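Long-range contacts in flagellar hook associated protein type 3 FlgL (Legionella pneumophila subsp. pneumophila, PDB 5YTI), which probably serves as a structural component of the bacterial flagellum, as a hook-associated protein of the flagellin family: residues Asn202-Ser210 with Val315-Gln326; Phe228-Met239 with Gly253-Tyr261. All coordinates share one frame; numbering follows the deposited sequence.

Contact 1. Residues Asn202-Ser210 with Val315-Gln326; sequences NTGTASVSS and VEKAATQTENNQ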
ATOM      1  N   ASN A 202     -16.036  24.312  -2.763  1.00102.89           N
ATOM      2  CA  ASN A 202     -15.917  24.924  -4.054  1.00102.38           C
ATOM      3  C   ASN A 202     -17.266  25.507  -4.466  1.00100.47           C
ATOM      4  O   ASN A 202     -18.327  25.020  -4.074  1.00 96.19           O
ATOM      5  CB  ASN A 202     -15.347  23.925  -5.066  1.00100.79           C
ATOM      6  CG  ASN A 202     -13.898  23.567  -4.767  1.00 99.37           C
ATOM      7  OD1 ASN A 202     -13.149  24.339  -4.153  1.00 97.87           O
ATOM      8  ND2 ASN A 202     -13.500  22.386  -5.194  1.00 98.77           N
ATOM      9  N   THR A 203     -17.196  26.594  -5.222  1.00101.72           N
ATOM     10  CA  THR A 203     -18.372  27.301  -5.679  1.00102.63           C
ATOM     11  C   THR A 203     -18.721  26.895  -7.112  1.00100.56           C
ATOM     12  O   THR A 203     -19.897  26.964  -7.493  1.00 95.51           O
ATOM     13  CB  THR A 203     -18.153  28.819  -5.560  1.00104.92           C
ATOM     14  OG1 THR A 203     -17.280  29.262  -6.592  1.00106.62           O
ATOM     15  CG2 THR A 203     -17.526  29.179  -4.198  1.00106.09           C
ATOM     16  N   GLY A 204     -17.706  26.423  -7.859  1.00 98.48           N
ATOM     17  CA  GLY A 204     -17.828  26.038  -9.278  1.00 99.08           C
ATOM     18  C   GLY A 204     -18.122  24.567  -9.540  1.00 99.82           C
ATOM     19  O   GLY A 204     -18.554  23.863  -8.637  1.00103.61           O
ATOM     20  N   THR A 205     -17.925  24.090 -10.777  1.00100.10           N
ATOM     21  CA  THR A 205     -18.305  22.694 -11.137  1.00 98.03           C
ATOM     22  C   THR A 205     -17.111  21.804 -11.498  1.00 98.51           C
ATOM     23  O   THR A 205     -17.221  20.810 -12.215  1.00100.86           O
ATOM     24  CB  THR A 205     -19.342  22.647 -12.278  1.00 95.29           C
ATOM     25  OG1 THR A 205     -18.865  23.380 -13.418  1.00 93.70           O
ATOM     26  CG2 THR A 205     -20.647  23.217 -11.791  1.00 95.30           C
ATOM     27  N   ALA A 206     -15.966  22.153 -10.956  1.00 98.81           N
ATOM     28  CA  ALA A 206     -14.736  21.457 -11.260  1.00 98.18           C
ATOM     29  C   ALA A 206     -14.663  20.071 -10.629  1.00 94.89           C
ATOM     30  O   ALA A 206     -15.048  19.900  -9.479  1.00 94.81           O
ATOM     31  CB  ALA A 206     -13.571  22.305 -10.774  1.00100.42           C
ATOM     32  N   SER A 207     -14.148  19.103 -11.383  1.00 92.48           N
ATOM     33  CA  SER A 207     -13.887  17.745 -10.874  1.00 92.37           C
ATOM     34  C   SER A 207     -12.500  17.298 -11.323  1.00 88.75           C
ATOM     35  O   SER A 207     -11.967  17.845 -12.278  1.00 86.12           O
ATOM     36  CB  SER A 207     -14.970  16.762 -11.357  1.00 94.13           C
ATOM     37  OG  SER A 207     -15.891  17.390 -12.260  1.00 99.87           O
ATOM     38  N   VAL A 208     -11.909  16.313 -10.650  1.00 87.04           N
ATOM     39  CA  VAL A 208     -10.535  15.887 -10.984  1.00 88.21           C
ATOM     40  C   VAL A 208     -10.374  14.369 -11.108  1.00 86.00           C
ATOM     41  O   VAL A 208     -10.868  13.612 -10.268  1.00 90.43           O
ATOM     42  CB  VAL A 208      -9.511  16.375  -9.920  1.00 90.41           C
ATOM     43  CG1 VAL A 208      -8.091  16.262 -10.453  1.00 90.39           C
ATOM     44  CG2 VAL A 208      -9.790  17.810  -9.485  1.00 88.95           C
ATOM     45  N   SER A 209      -9.657  13.930 -12.136  1.00 83.64           N
ATOM     46  CA  SER A 209      -9.438  12.509 -12.353  1.00 83.97           C
ATOM     47  C   SER A 209      -8.575  11.961 -11.205  1.00 84.26           C
ATOM     48  O   SER A 209      -8.110  12.724 -10.386  1.00 85.61           O
ATOM     49  CB  SER A 209      -8.774  12.278 -13.720  1.00 85.28           C
ATOM     50  OG  SER A 209      -7.393  12.582 -13.676  1.00 86.03           O
ATOM     51  N   SER A 210      -8.384  10.645 -11.123  1.00 84.04           N
ATOM     52  CA  SER A 210      -7.488  10.069 -10.123  1.00 80.71           C
ATOM     53  C   SER A 210      -6.029  10.303 -10.543  1.00 81.79           C
ATOM     54  O   SER A 210      -5.106  10.320  -9.677  1.00 78.77           O
ATOM     55  CB  SER A 210      -7.765   8.573  -9.896  1.00 81.28           C
ATOM     56  OG  SER A 210      -7.752   7.782 -11.087  1.00 81.75           O
ATOM     57  N   VAL A 315     -24.014  21.746  -9.178  1.00119.28           N
ATOM     58  CA  VAL A 315     -22.909  22.166  -8.301  1.00119.79           C
ATOM     59  C   VAL A 315     -22.650  21.119  -7.212  1.00118.24           C
ATOM     60  O   VAL A 315     -21.511  20.846  -6.862  1.00117.95           O
ATOM     61  CB  VAL A 315     -23.169  23.545  -7.642  1.00118.58           C
ATOM     62  CG1 VAL A 315     -21.839  24.214  -7.343  1.00115.61           C
ATOM     63  CG2 VAL A 315     -24.061  24.440  -8.522  1.00119.94           C
ATOM     64  N   GLU A 316     -23.721  20.547  -6.675  1.00119.98           N
ATOM     65  CA  GLU A 316     -23.616  19.431  -5.748  1.00121.09           C
ATOM     66  C   GLU A 316     -23.038  18.181  -6.463  1.00120.27           C
ATOM     67  O   GLU A 316     -22.229  17.457  -5.888  1.00120.86           O
ATOM     68  CB  GLU A 316     -24.996  19.106  -5.146  1.00122.57           C
ATOM     69  CG  GLU A 316     -25.679  20.240  -4.372  1.00122.18           C
ATOM     70  CD  GLU A 316     -27.206  20.107  -4.368  1.00122.32           C
ATOM     71  OE1 GLU A 316     -27.756  19.502  -5.314  1.00115.84           O
ATOM     72  OE2 GLU A 316     -27.869  20.613  -3.431  1.00122.93           O
ATOM     73  N   LYS A 317     -23.440  17.947  -7.713  1.00115.60           N
ATOM     74  CA  LYS A 317     -22.973  16.788  -8.501  1.00112.08           C
ATOM     75  C   LYS A 317     -21.503  16.792  -8.913  1.00108.12           C
ATOM     76  O   LYS A 317     -20.995  15.792  -9.396  1.00109.68           O
ATOM     77  CB  LYS A 317     -23.795  16.650  -9.785  1.00114.02           C
ATOM     78  CG  LYS A 317     -25.238  16.240  -9.565  1.00116.57           C
ATOM     79  CD  LYS A 317     -25.938  15.899 -10.870  1.00117.62           C
ATOM     80  CE  LYS A 317     -27.409  15.620 -10.615  1.00119.04           C
ATOM     81  NZ  LYS A 317     -27.941  14.590 -11.540  1.00119.85           N
ATOM     82  N   ALA A 318     -20.822  17.913  -8.786  1.00107.18           N
ATOM     83  CA  ALA A 318     -19.426  17.955  -9.173  1.00105.82           C
ATOM     84  C   ALA A 318     -18.542  17.746  -7.961  1.00102.49           C
ATOM     85  O   ALA A 318     -17.367  17.392  -8.093  1.00101.07           O
ATOM     86  CB  ALA A 318     -19.106  19.274  -9.838  1.00107.46           C
ATOM     87  N   ALA A 319     -19.102  17.982  -6.779  1.00101.96           N
ATOM     88  CA  ALA A 319     -18.363  17.756  -5.528  1.00102.64           C
ATOM     89  C   ALA A 319     -18.392  16.273  -5.192  1.00 98.54           C
ATOM     90  O   ALA A 319     -17.668  15.811  -4.323  1.00 98.29           O
ATOM     91  CB  ALA A 319     -18.928  18.593  -4.377  1.00102.42           C
ATOM     92  N   THR A 320     -19.241  15.555  -5.909  1.00 97.61           N
ATOM     93  CA  THR A 320     -19.298  14.105  -5.895  1.00 98.17           C
ATOM     94  C   THR A 320     -18.212  13.463  -6.737  1.00 98.57           C
ATOM     95  O   THR A 320     -17.617  12.467  -6.300  1.00100.35           O
ATOM     96  CB  THR A 320     -20.628  13.656  -6.507  1.00100.01           C
ATOM     97  OG1 THR A 320     -21.665  13.956  -5.593  1.00102.04           O
ATOM     98  CG2 THR A 320     -20.662  12.184  -6.813  1.00102.17           C
ATOM     99  N   GLN A 321     -17.974  14.009  -7.941  1.00 96.08           N
ATOM    100  CA  GLN A 321     -17.180  13.311  -8.945  1.00 93.36           C
ATOM    101  C   GLN A 321     -15.735  13.204  -8.510  1.00 89.43           C
ATOM    102  O   GLN A 321     -15.144  12.138  -8.551  1.00 88.59           O
ATOM    103  CB  GLN A 321     -17.293  13.970 -10.324  1.00 96.13           C
ATOM    104  CG  GLN A 321     -16.937  13.047 -11.502  1.00 98.14           C
ATOM    105  CD  GLN A 321     -18.002  11.980 -11.770  1.00101.01           C
ATOM    106  OE1 GLN A 321     -18.353  11.178 -10.877  1.00 99.08           O
ATOM    107  NE2 GLN A 321     -18.533  11.967 -13.005  1.00100.41           N
ATOM    108  N   THR A 322     -15.160  14.292  -8.043  1.00 88.15           N
ATOM    109  CA  THR A 322     -13.768  14.234  -7.651  1.00 87.51           C
ATOM    110  C   THR A 322     -13.450  13.056  -6.732  1.00 87.67           C
ATOM    111  O   THR A 322     -12.413  12.378  -6.885  1.00 89.30           O
ATOM    112  CB  THR A 322     -13.375  15.497  -6.921  1.00 86.46           C
ATOM    113  OG1 THR A 322     -13.599  16.627  -7.775  1.00 84.82           O
ATOM    114  CG2 THR A 322     -11.910  15.403  -6.517  1.00 86.55           C
ATOM    115  N   GLU A 323     -14.347  12.864  -5.770  1.00 86.71           N
ATOM    116  CA  GLU A 323     -14.271  11.800  -4.799  1.00 86.32           C
ATOM    117  C   GLU A 323     -14.747  10.466  -5.399  1.00 86.46           C
ATOM    118  O   GLU A 323     -14.224   9.437  -5.040  1.00 87.90           O
ATOM    119  CB  GLU A 323     -15.068  12.191  -3.539  1.00 87.12           C
ATOM    120  CG  GLU A 323     -15.517  11.050  -2.608  1.00 89.27           C
ATOM    121  CD  GLU A 323     -14.608  10.746  -1.395  1.00 89.27           C
ATOM    122  OE1 GLU A 323     -13.424  11.169  -1.376  1.00 83.49           O
ATOM    123  OE2 GLU A 323     -15.092  10.039  -0.447  1.00 89.83           O
ATOM    124  N   ASN A 324     -15.723  10.459  -6.308  1.00 86.20           N
ATOM    125  CA  ASN A 324     -16.099   9.204  -6.983  1.00 83.22           C
ATOM    126  C   ASN A 324     -14.875   8.583  -7.637  1.00 83.79           C
ATOM    127  O   ASN A 324     -14.598   7.411  -7.399  1.00 85.20           O
ATOM    128  CB  ASN A 324     -17.140   9.405  -8.084  1.00 82.36           C
ATOM    129  CG  ASN A 324     -18.566   9.474  -7.577  1.00 82.38           C
ATOM    130  OD1 ASN A 324     -18.928   8.938  -6.510  1.00 82.80           O
ATOM    131  ND2 ASN A 324     -19.409  10.117  -8.378  1.00 81.34           N
ATOM    132  N   ASN A 325     -14.165   9.360  -8.469  1.00 83.87           N
ATOM    133  CA  ASN A 325     -12.952   8.902  -9.155  1.00 82.86           C
ATOM    134  C   ASN A 325     -11.937   8.288  -8.216  1.00 80.41           C
ATOM    135  O   ASN A 325     -11.222   7.324  -8.581  1.00 79.32           O
ATOM    136  CB  ASN A 325     -12.249  10.060  -9.832  1.00 86.05           C
ATOM    137  CG  ASN A 325     -12.863  10.410 -11.140  1.00 89.35           C
ATOM    138  OD1 ASN A 325     -14.045  10.711 -11.175  1.00 94.83           O
ATOM    139  ND2 ASN A 325     -12.077  10.347 -12.239  1.00 89.11           N
ATOM    140  N   GLN A 326     -11.842   8.872  -7.024  1.00 76.31           N
ATOM    141  CA  GLN A 326     -10.887   8.378  -6.031  1.00 76.81           C
ATOM    142  C   GLN A 326     -11.356   7.037  -5.524  1.00 77.42           C
ATOM    143  O   GLN A 326     -10.589   6.087  -5.459  1.00 79.81           O
ATOM    144  CB  GLN A 326     -10.693   9.372  -4.864  1.00 74.63           C
ATOM    145  CG  GLN A 326     -10.008  10.664  -5.288  1.00 74.08           C
ATOM    146  CD  GLN A 326      -8.515  10.590  -5.172  1.00 71.95           C
ATOM    147  OE1 GLN A 326      -8.013  10.313  -4.091  1.00 70.50           O
ATOM    148  NE2 GLN A 326      -7.786  10.864  -6.266  1.00 72.64           N
TER
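Thr322 faces the backbone where Ser207 passes into Val208, and its two branches do different work there. OG1 lies anti to the carbonyl carbon (chi1 -59°), which brings it beside the strand: it is 3.3 Å from Val208 N and accepts a weak, bent hydrogen bond, with an N-H...O angle of 135°. CG2, anti to the backbone N, turns instead to the apolar side chain of Val208; the Thr322 side chain also touches Ile195 and Phe286. A threonine suits this place because one small side chain serves a backbone N-H and a hydrophobic core together.

One turn earlier, Ala318 points toward the other segment, and its methyl CB rests 3.4 Å from Thr205 O. So short a side chain lets the backbones come close, the CA atoms of Thr205 and Ala318 being 5.3 Å apart. The hydroxyl of Thr205 is engaged elsewhere, with the backbone N of Leu279. Between these two levels Gln321 contributes its CB, 3.8 Å from Ser207 CB, before its chain bends at chi2 (72°) and carries the amide away.

The contact thus lays the edge strand of a three-stranded antiparallel sheet, 207-213, and the loop leading into it along the first turns of the long helix 316-374, where the beta-rich part of the molecule meets its helical shaft. Strand 272-277 lies on the other flank of 207-213, bonded to it through Ser207 and Ser209.

At the loop end, Val315 lays CG1 against two successive carbonyls, 3.4 Å from Thr203 O. At the far end Asn325 brings CB to 3.8 Å from Val208 O, while Gln326 reaches over Ser210 with its bent chain and accepts a hydrogen bond from Ile195 N through OE1.

Contact 2. Residues Phe228-Met239 with Gly253-Tyr261; sequences FALNSQGNLVVM and GLPDDAPLY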
ATOM      1  N   PHE A 228      -7.526  27.612  -8.300  1.00 91.47           N
ATOM      2  CA  PHE A 228      -7.952  28.297  -9.533  1.00 93.41           C
ATOM      3  C   PHE A 228      -8.158  29.800  -9.289  1.00 96.76           C
ATOM      4  O   PHE A 228      -8.879  30.206  -8.367  1.00 99.82           O
ATOM      5  CB  PHE A 228      -9.246  27.659 -10.101  1.00 94.04           C
ATOM      6  CG  PHE A 228      -9.118  26.185 -10.361  1.00 91.65           C
ATOM      7  CD1 PHE A 228      -8.599  25.724 -11.537  1.00 90.44           C
ATOM      8  CD2 PHE A 228      -9.461  25.275  -9.400  1.00 91.54           C
ATOM      9  CE1 PHE A 228      -8.419  24.380 -11.749  1.00 89.42           C
ATOM     10  CE2 PHE A 228      -9.290  23.925  -9.604  1.00 89.64           C
ATOM     11  CZ  PHE A 228      -8.759  23.478 -10.777  1.00 89.48           C
ATOM     12  N   ALA A 229      -7.523  30.646 -10.087  1.00 99.35           N
ATOM     13  CA  ALA A 229      -7.770  32.084  -9.946  1.00103.51           C
ATOM     14  C   ALA A 229      -7.481  32.865 -11.239  1.00104.84           C
ATOM     15  O   ALA A 229      -7.322  32.257 -12.313  1.00 98.56           O
ATOM     16  CB  ALA A 229      -7.000  32.653  -8.745  1.00104.68           C
ATOM     17  N   LEU A 230      -7.403  34.202 -11.115  1.00112.15           N
ATOM     18  CA  LEU A 230      -7.504  35.135 -12.265  1.00111.91           C
ATOM     19  C   LEU A 230      -6.222  35.787 -12.783  1.00108.94           C
ATOM     20  O   LEU A 230      -5.355  36.243 -12.026  1.00104.63           O
ATOM     21  CB  LEU A 230      -8.523  36.240 -11.953  1.00113.25           C
ATOM     22  CG  LEU A 230      -9.962  35.729 -11.789  1.00114.56           C
ATOM     23  CD1 LEU A 230     -10.846  36.821 -11.195  1.00115.49           C
ATOM     24  CD2 LEU A 230     -10.513  35.210 -13.118  1.00113.19           C
ATOM     25  N   ASN A 231      -6.142  35.796 -14.109  1.00112.47           N
ATOM     26  CA  ASN A 231      -5.244  36.661 -14.871  1.00115.12           C
ATOM     27  C   ASN A 231      -5.544  38.116 -14.578  1.00120.85           C
ATOM     28  O   ASN A 231      -6.677  38.469 -14.214  1.00123.36           O
ATOM     29  CB  ASN A 231      -5.460  36.455 -16.381  1.00111.97           C
ATOM     30  CG  ASN A 231      -4.420  35.558 -17.009  1.00111.44           C
ATOM     31  OD1 ASN A 231      -3.407  35.236 -16.392  1.00113.64           O
ATOM     32  ND2 ASN A 231      -4.656  35.162 -18.254  1.00109.98           N
ATOM     33  N   SER A 232      -4.539  38.966 -14.764  1.00122.85           N
ATOM     34  CA  SER A 232      -4.780  40.397 -14.779  1.00126.21           C
ATOM     35  C   SER A 232      -5.684  40.765 -15.989  1.00127.59           C
ATOM     36  O   SER A 232      -6.463  41.720 -15.913  1.00126.69           O
ATOM     37  CB  SER A 232      -3.452  41.149 -14.757  1.00125.91           C
ATOM     38  OG  SER A 232      -2.720  40.769 -13.596  1.00123.98           O
ATOM     39  N   GLN A 233      -5.594  39.977 -17.070  1.00126.87           N
ATOM     40  CA  GLN A 233      -6.568  39.976 -18.203  1.00127.14           C
ATOM     41  C   GLN A 233      -8.016  39.555 -17.840  1.00128.51           C
ATOM     42  O   GLN A 233      -8.976  40.209 -18.257  1.00132.49           O
ATOM     43  CB  GLN A 233      -6.075  39.035 -19.312  1.00127.05           C
ATOM     44  CG  GLN A 233      -4.747  39.452 -19.929  1.00129.11           C
ATOM     45  CD  GLN A 233      -3.728  38.321 -20.007  1.00129.92           C
ATOM     46  OE1 GLN A 233      -3.083  37.957 -19.005  1.00129.84           O
ATOM     47  NE2 GLN A 233      -3.556  37.779 -21.204  1.00128.13           N
ATOM     48  N   GLY A 234      -8.177  38.463 -17.091  1.00121.50           N
ATOM     49  CA  GLY A 234      -9.497  38.043 -16.644  1.00118.59           C
ATOM     50  C   GLY A 234      -9.719  36.566 -16.835  1.00116.02           C
ATOM     51  O   GLY A 234     -10.608  35.988 -16.224  1.00110.57           O
ATOM     52  N   ASN A 235      -8.913  35.967 -17.704  1.00119.27           N
ATOM     53  CA  ASN A 235      -8.858  34.503 -17.859  1.00124.73           C
ATOM     54  C   ASN A 235      -8.612  33.666 -16.560  1.00125.30           C
ATOM     55  O   ASN A 235      -7.720  33.974 -15.745  1.00121.71           O
ATOM     56  CB  ASN A 235      -7.788  34.126 -18.904  1.00124.55           C
ATOM     57  CG  ASN A 235      -8.367  33.922 -20.287  1.00125.26           C
ATOM     58  OD1 ASN A 235      -8.009  34.632 -21.224  1.00123.01           O
ATOM     59  ND2 ASN A 235      -9.274  32.944 -20.424  1.00127.14           N
ATOM     60  N   LEU A 236      -9.397  32.594 -16.400  1.00121.74           N
ATOM     61  CA  LEU A 236      -9.191  31.634 -15.317  1.00117.21           C
ATOM     62  C   LEU A 236      -7.866  30.911 -15.511  1.00115.78           C
ATOM     63  O   LEU A 236      -7.462  30.624 -16.652  1.00117.88           O
ATOM     64  CB  LEU A 236     -10.312  30.604 -15.293  1.00117.72           C
ATOM     65  CG  LEU A 236     -11.419  30.790 -14.267  1.00117.60           C
ATOM     66  CD1 LEU A 236     -12.642  29.972 -14.672  1.00118.74           C
ATOM     67  CD2 LEU A 236     -10.908  30.399 -12.882  1.00116.59           C
ATOM     68  N   VAL A 237      -7.205  30.591 -14.402  1.00108.99           N
ATOM     69  CA  VAL A 237      -5.828  30.120 -14.463  1.00105.32           C
ATOM     70  C   VAL A 237      -5.592  29.108 -13.335  1.00 99.15           C
ATOM     71  O   VAL A 237      -6.322  29.086 -12.352  1.00 98.08           O
ATOM     72  CB  VAL A 237      -4.862  31.348 -14.430  1.00110.09           C
ATOM     73  CG1 VAL A 237      -4.244  31.555 -13.054  1.00111.09           C
ATOM     74  CG2 VAL A 237      -3.776  31.248 -15.499  1.00109.48           C
ATOM     75  N   VAL A 238      -4.591  28.250 -13.495  1.00 95.74           N
ATOM     76  CA  VAL A 238      -4.392  27.106 -12.590  1.00 94.31           C
ATOM     77  C   VAL A 238      -3.050  27.195 -11.899  1.00 90.89           C
ATOM     78  O   VAL A 238      -1.990  27.286 -12.565  1.00 86.68           O
ATOM     79  CB  VAL A 238      -4.435  25.763 -13.363  1.00 95.99           C
ATOM     80  CG1 VAL A 238      -4.030  24.578 -12.492  1.00 95.41           C
ATOM     81  CG2 VAL A 238      -5.816  25.535 -13.913  1.00 96.58           C
HETATM   82  N   MSE A 239      -3.089  27.152 -10.569  1.00 89.19           N
HETATM   83  CA  MSE A 239      -1.860  27.280  -9.798  1.00 88.20           C
HETATM   84  C   MSE A 239      -1.685  26.114  -8.898  1.00 84.88           C
HETATM   85  O   MSE A 239      -2.647  25.536  -8.411  1.00 81.12           O
HETATM   86  CB  MSE A 239      -1.887  28.592  -9.045  1.00 90.50           C
HETATM   87  CG  MSE A 239      -1.610  29.652 -10.097  1.00 93.43           C
HETATM   88 SE   MSE A 239      -1.653  31.454  -9.338  1.00101.46          SE
HETATM   89  CE  MSE A 239      -3.569  31.537  -8.848  1.00 99.37           C
ATOM     90  N   GLY A 253       4.888  31.934  -8.915  1.00 96.89           N
ATOM     91  CA  GLY A 253       3.660  32.096  -8.133  1.00 97.56           C
ATOM     92  C   GLY A 253       2.759  33.236  -8.600  1.00 99.39           C
ATOM     93  O   GLY A 253       1.687  33.455  -8.032  1.00 98.06           O
ATOM     94  N   LEU A 254       3.195  33.963  -9.633  1.00102.40           N
ATOM     95  CA  LEU A 254       2.442  35.101 -10.178  1.00103.88           C
ATOM     96  C   LEU A 254       1.299  34.620 -11.054  1.00105.02           C
ATOM     97  O   LEU A 254       1.512  33.793 -11.938  1.00107.33           O
ATOM     98  CB  LEU A 254       3.367  35.995 -10.995  1.00103.68           C
ATOM     99  CG  LEU A 254       4.042  37.121 -10.181  1.00106.86           C
ATOM    100  CD1 LEU A 254       4.437  36.699  -8.768  1.00105.43           C
ATOM    101  CD2 LEU A 254       5.258  37.690 -10.919  1.00106.59           C
ATOM    102  N   PRO A 255       0.074  35.114 -10.814  1.00103.71           N
ATOM    103  CA  PRO A 255      -0.982  34.639 -11.717  1.00102.78           C
ATOM    104  C   PRO A 255      -0.656  34.825 -13.214  1.00101.75           C
ATOM    105  O   PRO A 255      -0.961  33.969 -14.035  1.00 96.20           O
ATOM    106  CB  PRO A 255      -2.198  35.453 -11.278  1.00103.16           C
ATOM    107  CG  PRO A 255      -1.960  35.677  -9.812  1.00103.92           C
ATOM    108  CD  PRO A 255      -0.469  35.829  -9.643  1.00103.16           C
ATOM    109  N   ASP A 256       0.002  35.916 -13.555  1.00107.29           N
ATOM    110  CA  ASP A 256       0.228  36.245 -14.953  1.00111.49           C
ATOM    111  C   ASP A 256       1.336  35.447 -15.650  1.00112.25           C
ATOM    112  O   ASP A 256       1.409  35.443 -16.886  1.00120.23           O
ATOM    113  CB  ASP A 256       0.466  37.748 -15.095  1.00115.07           C
ATOM    114  CG  ASP A 256      -0.824  38.541 -15.036  1.00118.64           C
ATOM    115  OD1 ASP A 256      -1.920  37.932 -15.049  1.00118.69           O
ATOM    116  OD2 ASP A 256      -0.742  39.780 -14.988  1.00123.49           O
ATOM    117  N   ASP A 257       2.186  34.766 -14.886  1.00111.47           N
ATOM    118  CA  ASP A 257       3.148  33.815 -15.473  1.00109.20           C
ATOM    119  C   ASP A 257       2.511  32.411 -15.565  1.00105.86           C
ATOM    120  O   ASP A 257       3.169  31.429 -15.904  1.00104.47           O
ATOM    121  CB  ASP A 257       4.470  33.787 -14.668  1.00108.77           C
ATOM    122  CG  ASP A 257       5.381  34.997 -14.960  1.00113.42           C
ATOM    123  OD1 ASP A 257       5.670  35.296 -16.146  1.00114.43           O
ATOM    124  OD2 ASP A 257       5.831  35.650 -13.997  1.00117.29           O
ATOM    125  N   ALA A 258       1.214  32.325 -15.296  1.00104.48           N
ATOM    126  CA  ALA A 258       0.581  31.031 -15.060  1.00107.13           C
ATOM    127  C   ALA A 258      -0.062  30.393 -16.308  1.00108.36           C
ATOM    128  O   ALA A 258      -0.596  31.104 -17.171  1.00111.20           O
ATOM    129  CB  ALA A 258      -0.458  31.173 -13.952  1.00107.19           C
ATOM    130  N   PRO A 259      -0.017  29.047 -16.409  1.00106.46           N
ATOM    131  CA  PRO A 259      -0.822  28.370 -17.457  1.00104.86           C
ATOM    132  C   PRO A 259      -2.326  28.532 -17.244  1.00100.05           C
ATOM    133  O   PRO A 259      -2.793  28.503 -16.113  1.00 97.69           O
ATOM    134  CB  PRO A 259      -0.420  26.877 -17.346  1.00105.58           C
ATOM    135  CG  PRO A 259       0.388  26.759 -16.090  1.00108.14           C
ATOM    136  CD  PRO A 259       0.939  28.130 -15.758  1.00106.11           C
ATOM    137  N   LEU A 260      -3.073  28.669 -18.331  1.00100.51           N
ATOM    138  CA  LEU A 260      -4.523  28.859 -18.244  1.00101.99           C
ATOM    139  C   LEU A 260      -5.237  27.487 -18.305  1.00 99.56           C
ATOM    140  O   LEU A 260      -4.677  26.496 -18.768  1.00 93.00           O
ATOM    141  CB  LEU A 260      -5.030  29.824 -19.328  1.00104.41           C
ATOM    142  CG  LEU A 260      -3.951  30.563 -20.154  1.00108.34           C
ATOM    143  CD1 LEU A 260      -3.537  29.786 -21.417  1.00108.53           C
ATOM    144  CD2 LEU A 260      -4.445  31.955 -20.534  1.00111.87           C
ATOM    145  N   TYR A 261      -6.468  27.455 -17.806  1.00100.68           N
ATOM    146  CA  TYR A 261      -7.225  26.224 -17.600  1.00102.16           C
ATOM    147  C   TYR A 261      -8.012  25.841 -18.861  1.00105.95           C
ATOM    148  O   TYR A 261      -9.032  26.479 -19.164  1.00110.46           O
ATOM    149  CB  TYR A 261      -8.182  26.408 -16.390  1.00100.12           C
ATOM    150  CG  TYR A 261      -9.336  25.419 -16.284  1.00 96.56           C
ATOM    151  CD1 TYR A 261      -9.108  24.080 -15.987  1.00 94.30           C
ATOM    152  CD2 TYR A 261     -10.660  25.832 -16.462  1.00 94.47           C
ATOM    153  CE1 TYR A 261     -10.159  23.181 -15.889  1.00 92.16           C
ATOM    154  CE2 TYR A 261     -11.710  24.930 -16.369  1.00 93.31           C
ATOM    155  CZ  TYR A 261     -11.449  23.604 -16.082  1.00 91.33           C
ATOM    156  OH  TYR A 261     -12.469  22.695 -15.979  1.00 89.78           O
TER
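Asp256 turns its carboxylate toward Ser232, and both oxygens are used. OD1 takes the backbone N-H of Ser232 on its syn lone pair, 2.8 Å from Ser232 N and almost straight. OD2 receives Ser232 OG, also on the syn side but 31° out of the carboxylate plane; the serine hydroxyl can reach it because OG stands beside its own backbone N (chi1 -58°).

Deeper in, at the 224-242 beta hairpin, Val237 and Leu260 form a single beta bridge, and Val238 N donates to Pro259 O at 3.2 Å. Proline, lacking an N-H, can offer this carbonyl. Ala258 CB faces the branches of Val237, 3.7 Å from CG2, while Met239, a selenomethionine, bends at chi3 to bring SE against Pro255, 4.0 Å from its CA. Beyond the bridge Val238 CG2 sits 3.5 Å from Tyr261 CB.

The tyrosine ring offers its face to the edge of Phe228, a T-shaped pair with planes at 71° and centroids 5.8 Å apart; Val276 and Pro280 touch both side chains. The two bonds from one serine fix the rotation of the Asp256 carboxylate and would probably favour its ionised form, whereas the Phe228-Tyr261 and Val238-Tyr261 contacts are nonpolar and depend on shape.

How the contacts relate
From the N terminus, the chain passes through helices 49-96 and 104-125 before reaching 202-210, the first half of contact 1. It continues along strand 207-213, through the hairpin of 224-230 and 236-242 and strand 246-249, and then the loop 253-261 returns to that hairpin, closing the short loop of contact 2. Only after strands 266-269, 272-277 and 285-290 and helix 296-307 does 315-326 close the much longer loop of contact 1, within which contact 2 is nested. Their centres lie about 21 Å apart and their nearest atoms about 5 Å, so the two contacts do not touch. Contact 1 ties the three-stranded sheet to helix 316-374; contact 2 fastens a loop to the five-stranded sheet.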